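Local coordinates for protein endoglucanase (Clostridium thermocellum, PDB 2E4T) that probably hydrolyses internal beta-1,4-glucosidic bonds of cellulose and xyloglucan through its family 44 glycoside hydrolase module, one part of a longer multidomain enzyme, at residues 58-66 against 190-198. Numbering follows the deposited sequence.
Sequences SNAGSDWLH and WSHTHPRIH
Gly61 and His194 bring their CA atoms to within 4.8 Å where a loop closing a small antiparallel hairpin, strands 58-59 and 67-69, meets the end of the short helix 190-193. Both pieces belong to excursions after strands of the TIM barrel, so the pair is a worked example of how long loops of this fold fasten to one another. A single direct backbone bond joins them: Ser62 N donates to Thr193 O at 2.8 Å, in the carbonyl plane, with 158° at the hydrogen. The same oxygen also receives a CA-H...O contact from Gly61, which, with no side chain between the two backbones, lets them come this close.

Asn59 helps to hold the loop. Its OD1 accepts from Gly61 N in an Asx turn, while ND2 donates to His66 O from above the carbonyl plane and also bonds Ser68 OG; Gly61 O adds to the hold by accepting from both Trp64 N and His66 N. Water 1 bridges Asn59 OD1, to which it donates, and His194 ND1, 2.8 Å from each. The His194 ring presents its edge to Asn59 O, which lies 3.7 Å from His194 CE1, and its NE2 is hydrogen-bonded to the backbone oxygen of Asn46, so both ring nitrogens have partners.

Farther along the loop, His66 lies between Gly61 O over one face and Arg196 over the other. In one of its two deposited conformers, bent at chi2 (-81°), Arg196 sets its guanidinium over the rim of the His66 ring, the two planes 35° apart. Pro195 CG packs 3.6 Å from His66 CE1. Water 2 accepts from Arg196 N and hydrogen-bonds His66 ND1, each at 2.8 Å.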
loop_
_atom_site.group_PDB
_atom_site.type_symbol
_atom_site.label_atom_id
_atom_site.label_comp_id
_atom_site.label_asym_id
_atom_site.label_seq_id
_atom_site.Cartn_x
_atom_site.Cartn_y
_atom_site.Cartn_z
ATOM N N SER A 58 -6.412 -12.452 19.164
ATOM C CA SER A 58 -6.971 -11.360 18.380
ATOM C C SER A 58 -8.451 -11.686 18.135
ATOM O O SER A 58 -8.913 -12.790 18.442
ATOM C CB SER A 58 -6.247 -11.183 17.027
ATOM O OG SER A 58 -6.389 -12.337 16.207
ATOM N N ASN A 59 -9.171 -10.699 17.561
ATOM C CA ASN A 59 -10.610 -10.824 17.400
ATOM C C ASN A 59 -10.994 -10.573 15.945
ATOM O O ASN A 59 -10.553 -9.621 15.294
ATOM C CB ASN A 59 -11.325 -9.839 18.354
ATOM C CG ASN A 59 -12.813 -10.165 18.483
ATOM O OD1 ASN A 59 -13.614 -9.818 17.595
ATOM N ND2 ASN A 59 -13.187 -10.889 19.542
ATOM N N ALA A 60 -11.868 -11.456 15.449
ATOM C CA ALA A 60 -12.328 -11.391 14.057
ATOM C C ALA A 60 -13.273 -10.218 13.801
ATOM O O ALA A 60 -13.483 -9.837 12.610
ATOM C CB ALA A 60 -13.073 -12.656 13.711
ATOM N N GLY A 61 -13.893 -9.691 14.840
ATOM C CA GLY A 61 -14.939 -8.678 14.622
ATOM C C GLY A 61 -16.029 -9.235 13.724
ATOM O O GLY A 61 -16.368 -10.438 13.744
ATOM N N SER A 62 -16.556 -8.356 12.892
ATOM C CA SER A 62 -17.598 -8.709 11.959
ATOM C C SER A 62 -17.201 -9.740 10.914
ATOM O O SER A 62 -18.063 -10.311 10.221
ATOM C CB SER A 62 -18.113 -7.455 11.294
ATOM O OG SER A 62 -17.054 -6.814 10.522
ATOM N N ASP A 63 -15.892 -9.992 10.730
ATOM C CA ASP A 63 -15.476 -11.011 9.756
ATOM C C ASP A 63 -15.853 -12.430 10.254
ATOM O O ASP A 63 -15.983 -13.325 9.411
ATOM C CB ASP A 63 -14.022 -10.903 9.425
ATOM C CG ASP A 63 -13.687 -9.673 8.568
ATOM O OD1 ASP A 63 -14.516 -9.309 7.717
ATOM O OD2 ASP A 63 -12.573 -9.189 8.650
ATOM N N TRP A 64 -15.940 -12.672 11.567
ATOM C CA TRP A 64 -16.407 -13.988 12.026
ATOM C C TRP A 64 -16.906 -13.914 13.486
ATOM O O TRP A 64 -16.195 -14.274 14.422
ATOM C CB TRP A 64 -15.374 -15.096 11.876
ATOM C CG TRP A 64 -16.070 -16.454 12.064
ATOM C CD1 TRP A 64 -16.207 -17.155 13.240
ATOM C CD2 TRP A 64 -16.710 -17.242 11.074
ATOM N NE1 TRP A 64 -16.868 -18.341 13.026
ATOM C CE2 TRP A 64 -17.184 -18.418 11.710
ATOM C CE3 TRP A 64 -16.920 -17.083 9.723
ATOM C CZ2 TRP A 64 -17.861 -19.447 11.023
ATOM C CZ3 TRP A 64 -17.632 -18.111 9.047
ATOM C CH2 TRP A 64 -18.067 -19.247 9.699
ATOM N N LEU A 65 -18.119 -13.440 13.656
ATOM C CA LEU A 65 -18.916 -13.621 14.910
ATOM C C LEU A 65 -18.194 -13.046 16.137
ATOM O O LEU A 65 -18.427 -13.493 17.275
ATOM C CB LEU A 65 -19.246 -15.110 15.096
ATOM C CG LEU A 65 -20.002 -15.759 13.925
ATOM C CD1 LEU A 65 -20.240 -17.221 14.203
ATOM C CD2 LEU A 65 -21.281 -15.032 13.585
ATOM N N HIS A 66 -17.334 -12.057 15.925
ATOM C CA HIS A 66 -16.639 -11.427 17.043
ATOM C C HIS A 66 -15.854 -12.458 17.850
ATOM O O HIS A 66 -15.684 -12.328 19.080
ATOM C CB HIS A 66 -17.551 -10.581 17.929
ATOM C CG HIS A 66 -18.437 -9.735 17.105
ATOM N ND1 HIS A 66 -17.992 -8.562 16.508
ATOM C CD2 HIS A 66 -19.739 -9.927 16.740
ATOM C CE1 HIS A 66 -19.002 -8.110 15.773
ATOM N NE2 HIS A 66 -20.066 -8.901 15.907
ATOM N N TRP A 190 -14.217 1.301 12.698
ATOM C CA TRP A 190 -14.144 0.605 13.984
ATOM C C TRP A 190 -15.540 0.212 14.471
ATOM O O TRP A 190 -15.740 -0.909 14.986
ATOM C CB TRP A 190 -13.455 1.465 15.039
ATOM C CG TRP A 190 -11.987 1.575 14.933
ATOM C CD1 TRP A 190 -11.113 0.724 14.308
ATOM C CD2 TRP A 190 -11.179 2.578 15.572
ATOM N NE1 TRP A 190 -9.804 1.145 14.489
ATOM C CE2 TRP A 190 -9.815 2.278 15.282
ATOM C CE3 TRP A 190 -11.479 3.701 16.348
ATOM C CZ2 TRP A 190 -8.765 3.082 15.763
ATOM C CZ3 TRP A 190 -10.437 4.499 16.829
ATOM C CH2 TRP A 190 -9.101 4.180 16.545
ATOM N N SER A 191 -16.500 1.147 14.393
ATOM C CA SER A 191 -17.813 0.853 14.961
ATOM C C SER A 191 -18.621 -0.177 14.133
ATOM O O SER A 191 -19.635 -0.678 14.644
ATOM C CB SER A 191 -18.608 2.144 15.071
ATOM O OG SER A 191 -18.729 2.731 13.765
ATOM N N HIS A 192 -18.174 -0.464 12.903
ATOM C CA HIS A 192 -18.795 -1.458 12.050
ATOM C C HIS A 192 -18.059 -2.812 12.132
ATOM O O HIS A 192 -18.703 -3.877 12.285
ATOM C CB HIS A 192 -18.788 -0.934 10.596
ATOM C CG HIS A 192 -19.413 -1.878 9.688
ATOM N ND1 HIS A 192 -18.775 -2.710 8.779
ATOM C CD2 HIS A 192 -20.727 -2.103 9.539
ATOM C CE1 HIS A 192 -19.694 -3.405 8.103
ATOM N NE2 HIS A 192 -20.886 -3.051 8.559
ATOM N N THR A 193 -16.736 -2.785 11.995
ATOM C CA THR A 193 -15.934 -4.008 11.998
ATOM C C THR A 193 -15.721 -4.541 13.409
ATOM O O THR A 193 -15.702 -5.751 13.626
ATOM C CB THR A 193 -14.587 -3.712 11.322
ATOM O OG1 THR A 193 -14.896 -3.225 10.000
ATOM C CG2 THR A 193 -13.697 -4.923 11.280
ATOM N N HIS A 194 -15.487 -3.622 14.361
ATOM C CA HIS A 194 -15.111 -3.988 15.728
ATOM C C HIS A 194 -16.037 -3.324 16.774
ATOM O O HIS A 194 -15.567 -2.706 17.735
ATOM C CB HIS A 194 -13.664 -3.617 15.999
ATOM C CG HIS A 194 -12.712 -4.419 15.191
ATOM N ND1 HIS A 194 -12.499 -5.761 15.424
ATOM C CD2 HIS A 194 -11.876 -4.035 14.181
ATOM C CE1 HIS A 194 -11.579 -6.161 14.544
ATOM N NE2 HIS A 194 -11.181 -5.150 13.790
ATOM N N PRO A 195 -17.362 -3.513 16.635
ATOM C CA PRO A 195 -18.280 -2.848 17.570
ATOM C C PRO A 195 -18.118 -3.309 19.032
ATOM O O PRO A 195 -18.557 -2.591 19.930
ATOM C CB PRO A 195 -19.671 -3.233 17.009
ATOM C CG PRO A 195 -19.424 -4.578 16.346
ATOM C CD PRO A 195 -18.071 -4.370 15.646
ATOM N N ARG A 196 -17.579 -4.510 19.252
ATOM C CA ARG A 196 -17.390 -5.001 20.621
ATOM C C ARG A 196 -16.166 -4.372 21.283
ATOM O O ARG A 196 -16.020 -4.495 22.521
ATOM C CB ARG A 196 -17.276 -6.534 20.676
ATOM C CG ARG A 196 -18.245 -7.383 19.947
ATOM C CD ARG A 196 -19.623 -7.655 20.576
ATOM N NE ARG A 196 -20.698 -8.043 19.803
ATOM C CZ ARG A 196 -21.580 -7.266 19.241
ATOM N NH1 ARG A 196 -21.627 -5.925 19.163
ATOM N NH2 ARG A 196 -22.451 -7.969 18.577
ATOM N N ILE A 197 -15.299 -3.729 20.486
ATOM C CA ILE A 197 -14.186 -2.924 21.016
ATOM C C ILE A 197 -14.551 -1.459 21.092
ATOM O O ILE A 197 -14.261 -0.780 22.095
ATOM C CB ILE A 197 -12.930 -3.115 20.102
ATOM C CG1 ILE A 197 -12.455 -4.549 20.136
ATOM C CG2 ILE A 197 -11.817 -2.115 20.563
ATOM C CD1 ILE A 197 -11.267 -4.852 19.235
ATOM N N HIS A 198 -15.192 -0.938 20.026
ATOM C CA HIS A 198 -15.367 0.500 19.850
ATOM C C HIS A 198 -16.742 0.742 19.254
ATOM O O HIS A 198 -16.885 1.061 18.060
ATOM C CB HIS A 198 -14.272 1.028 18.923
ATOM C CG HIS A 198 -14.160 2.513 18.882
ATOM N ND1 HIS A 198 -15.106 3.357 18.340
ATOM C CD2 HIS A 198 -13.161 3.302 19.324
ATOM C CE1 HIS A 198 -14.704 4.624 18.477
ATOM N NE2 HIS A 198 -13.510 4.597 19.064
HETATM O O HOH W 1 -13.753 -6.992 17.623
HETATM O O HOH W 2 -16.416 -6.440 17.562
#